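Local coordinates for protein sphingomyelinase-c (PDB 1ZWX) that is a bacterial sphingomyelinase C, SmcL of Listeria ivanovii, a member of the endonuclease/exonuclease/phosphatase family with the DNase I-like two-sheet fold, at residues Trp227-Asn232 / Ala242-Leu247; Thr152-Ser157 / Asp195-Tyr200; Tyr19-Asn24 / Leu52-Asp57; Pro73-Val78 / Ala104-Trp109. All blocks are in the same frame, centred on the assembly; numbering follows the deposited sequence.

Overall arrangement
The four contacts follow one another along the chain in the order 3, 4, 2, 1, all within a single DNase I-like domain built on two mixed sheets. Contacts 3 and 4 share one sheet, in which strands 49-55 and 104-107 are neighbours; their centres lie about 17 Å apart and Leu52 N bonds to Ala104 O. Contact 2 gathers the loops after strands 143-151 and 189-193 of the other sheet, and reaches contact 3 through Asp195 and Asn53, thus linking the two sheets. Contact 1, about 13 Å from contact 2 between centres, adds the loops around helix 233-238. Contacts 1, 2 and 3 each approach a bound phosphate ion, whereas contact 4, about 29 Å from contact 1 between centres, forms a sheet border.

Contact 1 (Trp227-Asn232 / Ala242-Leu247); sequences WDPTTN and AAPEYL
Trp227 and Ala242 form the apolar centre: the far rim of the indole meets the methyl group edge-on, with Trp227 CH2 3.7 Å from Ala242 CB. With CG anti to the backbone N (chi1 -171°), the broad ring lies along the other segment, and its CZ3 also meets Ala243 O at the edge. Ala242 suits this place because its methyl is small enough to fit against the CH2/CZ3 rim; Ala243 contributes its backbone O. The ring of Pro229 packs beside it, CG against Ala242 CB and carbonyl, while Leu247 CD1 touches Trp227 CB at 4.1 Å. Further out, the backbones of Trp227 and Glu245 pair twice, Trp227 N to Glu245 O at 3.0 Å and Glu245 N to Trp227 O at 2.7 Å. At the polar edge Asp228 OD1 packs 3.3 Å from Pro244 CG, while its hydrogen bonds come from Thr230 N at 2.9 Å and Thr230 OG1 at 2.7 Å, both on one carboxylate face. His291 and Leu235 also pack on Trp227, whose side chain comes about 4 Å from a bound phosphate ion. The pattern is that of an isolated antiparallel bridge, a single hydrogen-bonded pair, followed by an Asx turn at Asp228 that leads toward helix 233-238.

Contact 2 (Thr152-Ser157 / Asp195-Tyr200); sequences TQADDS and DLNVNY. Unlike the reference sequence in segment 152-157: Gln153 (reference Pro).
Asp195 meets Thr152 through its backbone: Thr152 N donates to Asp195 O at 3.1 Å, with an N-H...O angle of 162°. The Asp195 carboxylate turns back on its own loop, where OD1 takes a weak bond from Asn197 N; the carboxylate's main polar partner is Asn17. At Leu196 the side chain starts away from the other segment, yet CD1 comes within 3.9 Å of Thr152 CG2; the branched threonine thus offers a methyl to the leucine while its hydroxyl, OG1, stands 2.6 Å from Leu196 O. Asn197 carries most of the remaining contact. Its CB lies 3.3 Å from Gln153 O, and its amide passes beside Ala154, with ND2 3.5 Å from Ala154 CA; the small methyl of Ala154 is consistent with so close an approach. ND2 donates to Thr152 O at 2.9 Å, arriving above the carbonyl plane although the acceptor lies in the amide's own plane. On the amide's other end OD1 takes a water, 2.7 Å away, which in turn accepts from Asp155 N. An amide serves well here, since it donates to one loop carbonyl and accepts from the water at once; Lys131 gives Thr152 O a second donor. The Asn197 side chain is about 4 Å from a bound phosphate ion. Behind the loops, helix 161-182 packs on Thr152 and Leu196, helix 203-212 covers Leu196 and Val198, and strand 248-252 borders Asp195 and Leu196.

Contact 3 (Tyr19-Asn24 / Leu52-Asp57); sequences YLFSRN and LNEAFD
Phe21 and Phe56 lie side by side and point the same way, their planes 61° apart and CD1 of Phe21 3.9 Å from CD1 of Phe56. One face of the Phe21 ring carries Tyr19 CE1 over its centre, and one face of Phe56 carries Glu54 CA toward its rim; Leu20 O sits at the Phe56 edge. Glu54 OE1 comes near the Tyr19 ring at its edge, where a carboxylate oxygen suits the weakly positive C-H groups, and makes an oblique contact with Phe21 CE1 at 3.3 Å. Glu54 OE2 is bonded to Asn17, and the side chain lies about 3 Å from a bound phosphate ion. Between the backbones, Leu20 N donates to Glu54 O at 2.8 Å, and Leu20 O is gripped from opposite faces of its plane by Asp57 N at 2.9 Å and Phe56 N at 3.1 Å. Asp57, with CG anti to the backbone N (chi1 -178°), sends its carboxylate to Arg23: OD2 accepts Arg23 N at 2.9 Å, and OD1 forms a salt bridge with NE at 2.8 Å. A water joins OD2 to Arg23 NH2. Asp57 is the N-cap of helix 58-67, its OD1 also accepting from Ala60 N. Parallel strands 12-20 and 49-55 end here in a beta-alpha-beta unit with helix 31-39; that helix and helix 58-67 both pack on Leu20.

Contact 4 (Pro73-Val78 / Ala104-Trp109); sequences PHQTPV and AVVSQW
Gln75 and Val106 stand side by side on one face of the sheet, pointing the same way, with Gln75 CG 3.6 Å from Val106 CG1. The glutamine has an apolar stem for the valine, while its NE2 bonds to Leu65 O and Tyr72 O. On the other face His74 leans over the strand end: its CD2 lies 3.3 Å from Trp109 O, and the ring's edge meets the backbone carbonyl of Gln108. Thr76 crosses Val105 obliquely. Its OG1, held between the backbone N and carbonyl carbon (chi1 70°), accepts Val105 N at 2.9 Å almost straight, at 172°, and donates to Pro77 O. The hydroxyl takes the part a backbone carbonyl might play. Backbone bonds run from Thr76 N to Val105 O at 3.0 Å and from Ser107 N to His74 O at 2.7 Å. Beyond, Val78 CG2 touches the small Ala104. Strand 74-75 forms the sheet's outer border, antiparallel to strand 104-107, which pairs next with strand 49-55; helix 58-67 covers Val78, Ala104 and Val106, and strand 132-140 of the second sheet faces Thr76 and Ser107.

Contact 1 (Trp227-Asn232 / Ala242-Leu247)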
loop_
_atom_site.group_PDB
_atom_site.type_symbol
_atom_site.label_atom_id
_atom_site.label_comp_id
_atom_site.label_asym_id
_atom_site.label_seq_id
_atom_site.Cartn_x
_atom_site.Cartn_y
_atom_site.Cartn_z
ATOM N N TRP A 227 -8.282 -9.258 0.185
ATOM C CA TRP A 227 -9.154 -8.861 1.297
ATOM C C TRP A 227 -10.200 -9.972 1.337
ATOM O O TRP A 227 -11.097 -10.017 0.489
ATOM C CB TRP A 227 -9.750 -7.468 1.045
ATOM C CG TRP A 227 -10.486 -6.897 2.226
ATOM C CD1 TRP A 227 -9.962 -6.192 3.271
ATOM C CD2 TRP A 227 -11.899 -6.989 2.467
ATOM N NE1 TRP A 227 -10.967 -5.846 4.163
ATOM C CE2 TRP A 227 -12.161 -6.335 3.692
ATOM C CE3 TRP A 227 -12.959 -7.602 1.780
ATOM C CZ2 TRP A 227 -13.467 -6.249 4.245
ATOM C CZ3 TRP A 227 -14.255 -7.527 2.330
ATOM C CH2 TRP A 227 -14.489 -6.859 3.548
ATOM N N ASP A 228 -10.027 -10.898 2.271
ATOM C CA ASP A 228 -10.796 -12.153 2.266
ATOM C C ASP A 228 -11.446 -12.506 3.606
ATOM O O ASP A 228 -10.815 -13.149 4.448
ATOM C CB ASP A 228 -9.907 -13.321 1.831
ATOM C CG ASP A 228 -10.706 -14.483 1.292
ATOM O OD1 ASP A 228 -11.914 -14.621 1.613
ATOM O OD2 ASP A 228 -10.132 -15.275 0.548
ATOM N N PRO A 229 -12.716 -12.094 3.812
ATOM C CA PRO A 229 -13.416 -12.531 5.047
ATOM C C PRO A 229 -13.630 -14.060 5.188
ATOM O O PRO A 229 -13.978 -14.530 6.281
ATOM C CB PRO A 229 -14.767 -11.802 4.963
ATOM C CG PRO A 229 -14.552 -10.669 3.986
ATOM C CD PRO A 229 -13.561 -11.212 2.986
ATOM N N THR A 230 -13.429 -14.837 4.122
ATOM C CA THR A 230 -13.582 -16.283 4.253
ATOM C C THR A 230 -12.354 -16.965 4.852
ATOM O O THR A 230 -12.477 -18.070 5.359
ATOM C CB THR A 230 -14.058 -17.005 2.940
ATOM O OG1 THR A 230 -13.000 -17.070 1.972
ATOM C CG2 THR A 230 -15.229 -16.326 2.332
ATOM N N THR A 231 -11.183 -16.305 4.829
ATOM C CA THR A 231 -9.947 -16.876 5.379
ATOM C C THR A 231 -9.238 -16.039 6.459
ATOM O O THR A 231 -8.454 -16.567 7.253
ATOM C CB THR A 231 -8.915 -17.183 4.237
ATOM O OG1 THR A 231 -8.562 -15.962 3.564
ATOM C CG2 THR A 231 -9.492 -18.169 3.212
ATOM N N ASN A 232 -9.461 -14.725 6.462
ATOM C CA ASN A 232 -8.715 -13.833 7.345
ATOM C C ASN A 232 -9.369 -13.793 8.727
ATOM O O ASN A 232 -10.530 -13.410 8.843
ATOM C CB ASN A 232 -8.639 -12.430 6.721
ATOM C CG ASN A 232 -7.677 -11.518 7.424
ATOM O OD1 ASN A 232 -7.948 -11.030 8.511
ATOM N ND2 ASN A 232 -6.551 -11.239 6.784
ATOM N N ALA A 242 -19.122 -10.174 4.203
ATOM C CA ALA A 242 -18.754 -9.434 2.978
ATOM C C ALA A 242 -18.049 -10.337 1.954
ATOM O O ALA A 242 -17.376 -11.296 2.325
ATOM C CB ALA A 242 -17.901 -8.206 3.336
ATOM N N ALA A 243 -18.241 -10.060 0.668
ATOM C CA ALA A 243 -17.592 -10.841 -0.377
ATOM C C ALA A 243 -16.070 -10.547 -0.427
ATOM O O ALA A 243 -15.656 -9.380 -0.255
ATOM C CB ALA A 243 -18.239 -10.551 -1.728
ATOM N N PRO A 244 -15.241 -11.594 -0.639
ATOM C CA PRO A 244 -13.794 -11.375 -0.785
ATOM C C PRO A 244 -13.507 -10.434 -1.957
ATOM O O PRO A 244 -14.249 -10.444 -2.944
ATOM C CB PRO A 244 -13.258 -12.779 -1.069
ATOM C CG PRO A 244 -14.287 -13.717 -0.507
ATOM C CD PRO A 244 -15.589 -13.028 -0.761
ATOM N N GLU A 245 -12.469 -9.607 -1.842
ATOM C CA GLU A 245 -12.099 -8.687 -2.916
ATOM C C GLU A 245 -10.600 -8.778 -3.203
ATOM O O GLU A 245 -9.842 -9.263 -2.366
ATOM C CB GLU A 245 -12.494 -7.235 -2.583
ATOM C CG GLU A 245 -14.032 -6.983 -2.521
ATOM C CD GLU A 245 -14.400 -5.527 -2.231
ATOM O OE1 GLU A 245 -13.994 -4.624 -3.008
ATOM O OE2 GLU A 245 -15.116 -5.275 -1.227
ATOM N N TYR A 246 -10.202 -8.320 -4.390
ATOM C CA TYR A 246 -8.795 -8.258 -4.804
ATOM C C TYR A 246 -8.476 -6.787 -5.059
ATOM O O TYR A 246 -8.948 -6.207 -6.034
ATOM C CB TYR A 246 -8.564 -9.121 -6.066
ATOM C CG TYR A 246 -7.097 -9.407 -6.325
ATOM C CD1 TYR A 246 -6.596 -10.698 -6.191
ATOM C CD2 TYR A 246 -6.217 -8.387 -6.670
ATOM C CE1 TYR A 246 -5.257 -10.980 -6.405
ATOM C CE2 TYR A 246 -4.884 -8.635 -6.859
ATOM C CZ TYR A 246 -4.407 -9.946 -6.747
ATOM O OH TYR A 246 -3.076 -10.221 -6.971
ATOM N N LEU A 247 -7.729 -6.158 -4.148
ATOM C CA LEU A 247 -7.663 -4.698 -4.070
ATOM C C LEU A 247 -6.239 -4.125 -4.067
ATOM O O LEU A 247 -6.050 -2.904 -4.187
ATOM C CB LEU A 247 -8.332 -4.237 -2.762
ATOM C CG LEU A 247 -9.831 -4.550 -2.596
ATOM C CD1 LEU A 247 -10.299 -4.086 -1.202
ATOM C CD2 LEU A 247 -10.647 -3.872 -3.705
#

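Contact 2 (Thr152-Ser157 / Asp195-Tyr200)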
loop_
_atom_site.group_PDB
_atom_site.type_symbol
_atom_site.label_atom_id
_atom_site.label_comp_id
_atom_site.label_asym_id
_atom_site.label_seq_id
_atom_site.Cartn_x
_atom_site.Cartn_y
_atom_site.Cartn_z
ATOM N N THR A 152 -5.773 4.509 -2.059
ATOM C CA THR A 152 -6.838 5.379 -2.598
ATOM C C THR A 152 -8.160 5.229 -1.795
ATOM O O THR A 152 -8.292 4.381 -0.926
ATOM C CB THR A 152 -7.113 5.072 -4.103
ATOM O OG1 THR A 152 -7.411 3.690 -4.227
ATOM C CG2 THR A 152 -5.876 5.391 -4.973
ATOM N N GLN A 153 -9.098 6.114 -2.109
ATOM C CA GLN A 153 -10.457 6.120 -1.554
ATOM C C GLN A 153 -11.116 4.747 -1.494
ATOM O O GLN A 153 -11.168 4.033 -2.501
ATOM C CB GLN A 153 -11.310 7.068 -2.436
ATOM C CG GLN A 153 -12.810 7.100 -2.014
ATOM C CD GLN A 153 -13.036 7.890 -0.721
ATOM O OE1 GLN A 153 -12.482 8.981 -0.529
ATOM N NE2 GLN A 153 -13.870 7.348 0.160
ATOM N N ALA A 154 -11.701 4.408 -0.326
ATOM C CA ALA A 154 -12.437 3.161 -0.160
ATOM C C ALA A 154 -13.925 3.367 -0.509
ATOM O O ALA A 154 -14.417 4.494 -0.492
ATOM C CB ALA A 154 -12.332 2.671 1.289
ATOM N N ASP A 155 -14.614 2.266 -0.810
ATOM C CA ASP A 155 -16.098 2.251 -0.730
ATOM C C ASP A 155 -16.469 2.533 0.749
ATOM O O ASP A 155 -15.779 2.022 1.662
ATOM C CB ASP A 155 -16.656 0.904 -1.239
ATOM C CG ASP A 155 -16.619 0.795 -2.771
ATOM O OD1 ASP A 155 -16.195 1.750 -3.449
ATOM O OD2 ASP A 155 -17.054 -0.234 -3.314
ATOM N N ASP A 156 -17.507 3.366 0.970
ATOM C CA ASP A 156 -17.965 3.841 2.309
ATOM C C ASP A 156 -19.465 3.596 2.280
ATOM O O ASP A 156 -20.111 3.917 1.279
ATOM C CB ASP A 156 -17.716 5.350 2.454
ATOM C CG ASP A 156 -17.930 5.912 3.919
ATOM O OD1 ASP A 156 -19.076 6.019 4.441
ATOM O OD2 ASP A 156 -16.910 6.312 4.548
ATOM N N SER A 157 -20.030 3.061 3.358
ATOM C CA SER A 157 -21.491 2.937 3.451
ATOM C C SER A 157 -22.245 4.213 3.053
ATOM O O SER A 157 -23.267 4.144 2.370
ATOM C CB SER A 157 -21.880 2.537 4.878
ATOM O OG SER A 157 -21.443 1.217 5.088
ATOM N N ASP A 195 -2.814 -0.264 -2.090
ATOM C CA ASP A 195 -4.223 -0.667 -2.036
ATOM C C ASP A 195 -4.969 0.335 -2.906
ATOM O O ASP A 195 -5.204 1.512 -2.522
ATOM C CB ASP A 195 -4.708 -0.631 -0.574
ATOM C CG ASP A 195 -6.201 -0.941 -0.425
ATOM O OD1 ASP A 195 -6.903 -1.167 -1.433
ATOM O OD2 ASP A 195 -6.632 -1.022 0.729
ATOM N N LEU A 196 -5.260 -0.101 -4.132
ATOM C CA LEU A 196 -5.935 0.753 -5.106
ATOM C C LEU A 196 -7.469 0.758 -4.937
ATOM O O LEU A 196 -8.151 1.590 -5.580
ATOM C CB LEU A 196 -5.548 0.374 -6.555
ATOM C CG LEU A 196 -4.269 1.070 -7.092
ATOM C CD1 LEU A 196 -4.467 2.566 -7.260
ATOM C CD2 LEU A 196 -3.084 0.886 -6.181
ATOM N N ASN A 197 -7.985 -0.158 -4.114
ATOM C CA ASN A 197 -9.425 -0.179 -3.747
ATOM C C ASN A 197 -10.338 -0.381 -4.993
ATOM O O ASN A 197 -11.496 0.023 -5.027
ATOM C CB ASN A 197 -9.790 1.065 -2.938
ATOM C CG ASN A 197 -9.831 0.795 -1.440
ATOM O OD1 ASN A 197 -10.385 -0.226 -0.999
ATOM N ND2 ASN A 197 -9.250 1.680 -0.656
ATOM N N VAL A 198 -9.769 -1.009 -6.014
ATOM C CA VAL A 198 -10.485 -1.369 -7.238
ATOM C C VAL A 198 -10.399 -2.883 -7.355
ATOM O O VAL A 198 -9.302 -3.454 -7.432
ATOM C CB VAL A 198 -9.892 -0.666 -8.463
ATOM C CG1 VAL A 198 -10.572 -1.156 -9.801
ATOM C CG2 VAL A 198 -9.981 0.831 -8.317
ATOM N N ASN A 199 -11.563 -3.539 -7.324
ATOM C CA ASN A 199 -11.645 -4.976 -7.378
ATOM C C ASN A 199 -11.325 -5.496 -8.795
ATOM O O ASN A 199 -11.828 -4.963 -9.804
ATOM C CB ASN A 199 -13.047 -5.423 -6.885
ATOM C CG ASN A 199 -13.157 -6.920 -6.673
ATOM O OD1 ASN A 199 -12.178 -7.617 -6.397
ATOM N ND2 ASN A 199 -14.375 -7.429 -6.807
ATOM N N TYR A 200 -10.450 -6.496 -8.853
ATOM C CA TYR A 200 -9.942 -7.034 -10.102
ATOM C C TYR A 200 -11.083 -7.546 -10.968
ATOM O O TYR A 200 -12.042 -8.112 -10.450
ATOM C CB TYR A 200 -8.991 -8.212 -9.843
ATOM C CG TYR A 200 -8.523 -8.851 -11.140
ATOM C CD1 TYR A 200 -7.653 -8.161 -11.999
ATOM C CD2 TYR A 200 -8.976 -10.121 -11.532
ATOM C CE1 TYR A 200 -7.213 -8.731 -13.217
ATOM C CE2 TYR A 200 -8.553 -10.699 -12.747
ATOM C CZ TYR A 200 -7.681 -9.998 -13.576
ATOM O OH TYR A 200 -7.262 -10.543 -14.775
HETATM O O HOH W 1 -13.114 -0.242 -0.764
#

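Contact 3 (Tyr19-Asn24 / Leu52-Asp57)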
loop_
_atom_site.group_PDB
_atom_site.type_symbol
_atom_site.label_atom_id
_atom_site.label_comp_id
_atom_site.label_asym_id
_atom_site.label_seq_id
_atom_site.Cartn_x
_atom_site.Cartn_y
_atom_site.Cartn_z
ATOM N N TYR A 19 -2.945 -2.346 8.202
ATOM C CA TYR A 19 -4.088 -2.171 9.106
ATOM C C TYR A 19 -3.661 -1.789 10.532
ATOM O O TYR A 19 -3.924 -2.546 11.482
ATOM C CB TYR A 19 -4.878 -3.475 9.133
ATOM C CG TYR A 19 -6.168 -3.444 9.933
ATOM C CD1 TYR A 19 -7.049 -2.379 9.816
ATOM C CD2 TYR A 19 -6.526 -4.506 10.737
ATOM C CE1 TYR A 19 -8.253 -2.340 10.522
ATOM C CE2 TYR A 19 -7.746 -4.499 11.439
ATOM C CZ TYR A 19 -8.605 -3.410 11.316
ATOM O OH TYR A 19 -9.817 -3.370 12.020
ATOM N N LEU A 20 -3.018 -0.626 10.675
ATOM C CA LEU A 20 -2.648 -0.042 11.977
ATOM C C LEU A 20 -3.473 1.212 12.235
ATOM O O LEU A 20 -3.020 2.358 12.108
ATOM C CB LEU A 20 -1.134 0.231 12.099
ATOM C CG LEU A 20 -0.211 -1.010 11.936
ATOM C CD1 LEU A 20 1.259 -0.558 11.890
ATOM C CD2 LEU A 20 -0.389 -2.204 12.962
ATOM N N PHE A 21 -4.733 0.969 12.582
ATOM C CA PHE A 21 -5.643 2.068 12.900
ATOM C C PHE A 21 -5.261 2.783 14.178
ATOM O O PHE A 21 -4.581 2.220 15.044
ATOM C CB PHE A 21 -7.060 1.521 12.993
ATOM C CG PHE A 21 -7.769 1.424 11.654
ATOM C CD1 PHE A 21 -7.045 1.348 10.444
ATOM C CD2 PHE A 21 -9.178 1.394 11.601
ATOM C CE1 PHE A 21 -7.729 1.247 9.196
ATOM C CE2 PHE A 21 -9.856 1.309 10.375
ATOM C CZ PHE A 21 -9.118 1.216 9.164
ATOM N N SER A 22 -5.692 4.037 14.286
ATOM C CA SER A 22 -5.511 4.842 15.501
ATOM C C SER A 22 -5.899 4.073 16.774
ATOM O O SER A 22 -7.010 3.592 16.865
ATOM C CB SER A 22 -6.390 6.087 15.408
ATOM O OG SER A 22 -6.616 6.638 16.691
ATOM N N ARG A 23 -4.987 3.981 17.742
ATOM C CA ARG A 23 -5.276 3.266 19.003
ATOM C C ARG A 23 -6.183 4.134 19.900
ATOM O O ARG A 23 -6.794 3.630 20.850
ATOM C CB ARG A 23 -3.978 2.898 19.745
ATOM C CG ARG A 23 -3.187 1.699 19.138
ATOM C CD ARG A 23 -1.801 1.528 19.817
ATOM N NE ARG A 23 -1.143 2.809 20.002
ATOM C CZ ARG A 23 -0.643 3.262 21.147
ATOM N NH1 ARG A 23 -0.656 2.510 22.256
ATOM N NH2 ARG A 23 -0.131 4.468 21.174
ATOM N N ASN A 24 -6.233 5.433 19.619
ATOM C CA ASN A 24 -7.151 6.341 20.342
ATOM C C ASN A 24 -8.604 5.960 20.074
ATOM O O ASN A 24 -9.438 5.924 20.994
ATOM C CB ASN A 24 -6.872 7.804 19.971
ATOM C CG ASN A 24 -5.627 8.354 20.631
ATOM O OD1 ASN A 24 -4.931 9.187 20.057
ATOM N ND2 ASN A 24 -5.345 7.903 21.846
ATOM N N LEU A 52 4.144 0.453 2.432
ATOM C CA LEU A 52 3.192 0.226 3.528
ATOM C C LEU A 52 1.948 1.092 3.344
ATOM O O LEU A 52 2.059 2.210 2.872
ATOM C CB LEU A 52 3.837 0.606 4.857
ATOM C CG LEU A 52 5.120 -0.148 5.184
ATOM C CD1 LEU A 52 5.669 0.423 6.490
ATOM C CD2 LEU A 52 4.856 -1.652 5.321
ATOM N N ASN A 53 0.793 0.567 3.738
ATOM C CA ASN A 53 -0.495 1.308 3.717
ATOM C C ASN A 53 -1.138 1.132 5.099
ATOM O O ASN A 53 -0.886 0.143 5.785
ATOM C CB ASN A 53 -1.504 0.686 2.727
ATOM C CG ASN A 53 -1.166 0.905 1.250
ATOM O OD1 ASN A 53 -1.769 0.252 0.394
ATOM N ND2 ASN A 53 -0.198 1.775 0.948
ATOM N N GLU A 54 -2.012 2.070 5.467
ATOM C CA GLU A 54 -2.729 2.050 6.766
ATOM C C GLU A 54 -1.803 2.007 7.991
ATOM O O GLU A 54 -2.145 1.442 9.061
ATOM C CB GLU A 54 -3.775 0.950 6.803
ATOM C CG GLU A 54 -4.942 1.268 5.880
ATOM C CD GLU A 54 -6.097 0.239 5.928
ATOM O OE1 GLU A 54 -6.201 -0.557 6.896
ATOM O OE2 GLU A 54 -6.885 0.211 4.953
ATOM N N ALA A 55 -0.644 2.609 7.826
ATOM C CA ALA A 55 0.254 2.890 8.968
ATOM C C ALA A 55 -0.199 4.209 9.563
ATOM O O ALA A 55 0.460 5.241 9.410
ATOM C CB ALA A 55 1.723 2.962 8.479
ATOM N N PHE A 56 -1.358 4.188 10.231
ATOM C CA PHE A 56 -1.994 5.417 10.697
ATOM C C PHE A 56 -1.613 5.756 12.151
ATOM O O PHE A 56 -1.294 6.912 12.476
ATOM C CB PHE A 56 -3.535 5.320 10.645
ATOM C CG PHE A 56 -4.135 5.324 9.265
ATOM C CD1 PHE A 56 -4.970 4.280 8.876
ATOM C CD2 PHE A 56 -3.896 6.365 8.374
ATOM C CE1 PHE A 56 -5.561 4.286 7.622
ATOM C CE2 PHE A 56 -4.489 6.366 7.097
ATOM C CZ PHE A 56 -5.307 5.328 6.738
ATOM N N ASP A 57 -1.680 4.756 13.023
ATOM C CA ASP A 57 -1.454 5.007 14.461
ATOM C C ASP A 57 -0.047 5.519 14.645
ATOM O O ASP A 57 0.900 4.875 14.199
ATOM C CB ASP A 57 -1.582 3.721 15.258
ATOM C CG ASP A 57 -1.401 3.961 16.745
ATOM O OD1 ASP A 57 -0.441 3.424 17.337
ATOM O OD2 ASP A 57 -2.235 4.709 17.300
HETATM O O HOH W 2 -0.457 6.069 18.962
#

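Contact 4 (Pro73-Val78 / Ala104-Trp109)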
loop_
_atom_site.group_PDB
_atom_site.type_symbol
_atom_site.label_atom_id
_atom_site.label_comp_id
_atom_site.label_asym_id
_atom_site.label_seq_id
_atom_site.Cartn_x
_atom_site.Cartn_y
_atom_site.Cartn_z
ATOM N N PRO A 73 17.053 0.642 5.747
ATOM C CA PRO A 73 17.416 1.907 6.390
ATOM C C PRO A 73 16.998 3.187 5.691
ATOM O O PRO A 73 17.030 4.247 6.317
ATOM C CB PRO A 73 18.967 1.864 6.445
ATOM C CG PRO A 73 19.364 0.806 5.519
ATOM C CD PRO A 73 18.245 -0.111 5.272
ATOM N N HIS A 74 16.647 3.137 4.409
ATOM C CA HIS A 74 16.308 4.363 3.719
ATOM C C HIS A 74 14.786 4.357 3.598
ATOM O O HIS A 74 14.238 3.401 3.036
ATOM C CB HIS A 74 16.957 4.402 2.339
ATOM C CG HIS A 74 18.422 4.071 2.382
ATOM N ND1 HIS A 74 19.373 4.971 2.825
ATOM C CD2 HIS A 74 19.080 2.915 2.127
ATOM C CE1 HIS A 74 20.568 4.398 2.777
ATOM N NE2 HIS A 74 20.417 3.150 2.366
ATOM N N GLN A 75 14.174 5.393 4.174
ATOM C CA GLN A 75 12.734 5.429 4.447
ATOM C C GLN A 75 12.158 6.798 4.174
ATOM O O GLN A 75 12.824 7.836 4.351
ATOM C CB GLN A 75 12.431 5.083 5.925
ATOM C CG GLN A 75 13.005 3.754 6.389
ATOM C CD GLN A 75 12.422 3.247 7.705
ATOM O OE1 GLN A 75 11.759 3.995 8.421
ATOM N NE2 GLN A 75 12.673 1.972 8.022
ATOM N N THR A 76 10.888 6.809 3.771
ATOM C CA THR A 76 10.153 8.056 3.764
ATOM C C THR A 76 9.418 8.181 5.115
ATOM O O THR A 76 9.230 7.170 5.797
ATOM C CB THR A 76 9.057 8.065 2.629
ATOM O OG1 THR A 76 8.025 7.153 3.000
ATOM C CG2 THR A 76 9.641 7.652 1.249
ATOM N N PRO A 77 8.990 9.404 5.483
ATOM C CA PRO A 77 7.994 9.560 6.562
ATOM C C PRO A 77 6.660 8.916 6.107
ATOM O O PRO A 77 6.515 8.544 4.926
ATOM C CB PRO A 77 7.827 11.066 6.679
ATOM C CG PRO A 77 8.948 11.671 5.962
ATOM C CD PRO A 77 9.413 10.692 4.924
ATOM N N VAL A 78 5.693 8.809 7.011
ATOM C CA VAL A 78 4.312 8.492 6.584
ATOM C C VAL A 78 3.767 9.790 5.980
ATOM O O VAL A 78 3.932 10.890 6.547
ATOM C CB VAL A 78 3.425 7.967 7.755
ATOM C CG1 VAL A 78 1.966 7.824 7.298
ATOM C CG2 VAL A 78 3.955 6.624 8.291
ATOM N N ALA A 104 3.839 4.739 3.651
ATOM C CA ALA A 104 5.283 4.988 3.683
ATOM C C ALA A 104 5.981 4.053 2.714
ATOM O O ALA A 104 5.455 3.023 2.379
ATOM C CB ALA A 104 5.869 4.792 5.156
ATOM N N VAL A 105 7.189 4.418 2.286
ATOM C CA VAL A 105 7.992 3.505 1.435
ATOM C C VAL A 105 9.379 3.360 2.034
ATOM O O VAL A 105 9.980 4.350 2.367
ATOM C CB VAL A 105 8.142 4.049 -0.002
ATOM C CG1 VAL A 105 9.024 3.132 -0.845
ATOM C CG2 VAL A 105 6.749 4.144 -0.691
ATOM N N VAL A 106 9.857 2.136 2.166
ATOM C CA VAL A 106 11.189 1.885 2.725
ATOM C C VAL A 106 12.000 1.047 1.727
ATOM O O VAL A 106 11.443 0.258 0.938
ATOM C CB VAL A 106 11.106 1.201 4.138
ATOM C CG1 VAL A 106 10.165 2.031 5.066
ATOM C CG2 VAL A 106 10.681 -0.230 4.076
ATOM N N SER A 107 13.326 1.230 1.761
ATOM C CA SER A 107 14.207 0.618 0.763
ATOM C C SER A 107 15.550 0.178 1.390
ATOM O O SER A 107 16.081 0.850 2.274
ATOM C CB SER A 107 14.489 1.644 -0.341
ATOM O OG SER A 107 15.286 1.059 -1.360
ATOM N N GLN A 108 16.084 -0.940 0.927
ATOM C CA GLN A 108 17.494 -1.223 1.231
ATOM C C GLN A 108 18.470 -0.357 0.441
ATOM O O GLN A 108 19.672 -0.367 0.757
ATOM C CB GLN A 108 17.827 -2.696 1.077
ATOM C CG GLN A 108 17.652 -3.258 -0.265
ATOM C CD GLN A 108 18.263 -4.638 -0.379
ATOM O OE1 GLN A 108 17.562 -5.611 -0.650
ATOM N NE2 GLN A 108 19.593 -4.733 -0.173
ATOM N N TRP A 109 17.951 0.396 -0.547
ATOM C CA TRP A 109 18.759 1.249 -1.454
ATOM C C TRP A 109 18.601 2.715 -1.182
ATOM O O TRP A 109 17.539 3.173 -0.748
ATOM C CB TRP A 109 18.439 0.934 -2.939
ATOM C CG TRP A 109 18.525 -0.505 -3.188
ATOM C CD1 TRP A 109 17.479 -1.380 -3.311
ATOM C CD2 TRP A 109 19.718 -1.290 -3.280
ATOM N NE1 TRP A 109 17.943 -2.650 -3.462
ATOM C CE2 TRP A 109 19.317 -2.628 -3.448
ATOM C CE3 TRP A 109 21.098 -0.985 -3.223
ATOM C CZ2 TRP A 109 20.229 -3.673 -3.593
ATOM C CZ3 TRP A 109 22.010 -2.026 -3.362
ATOM C CH2 TRP A 109 21.581 -3.349 -3.549
#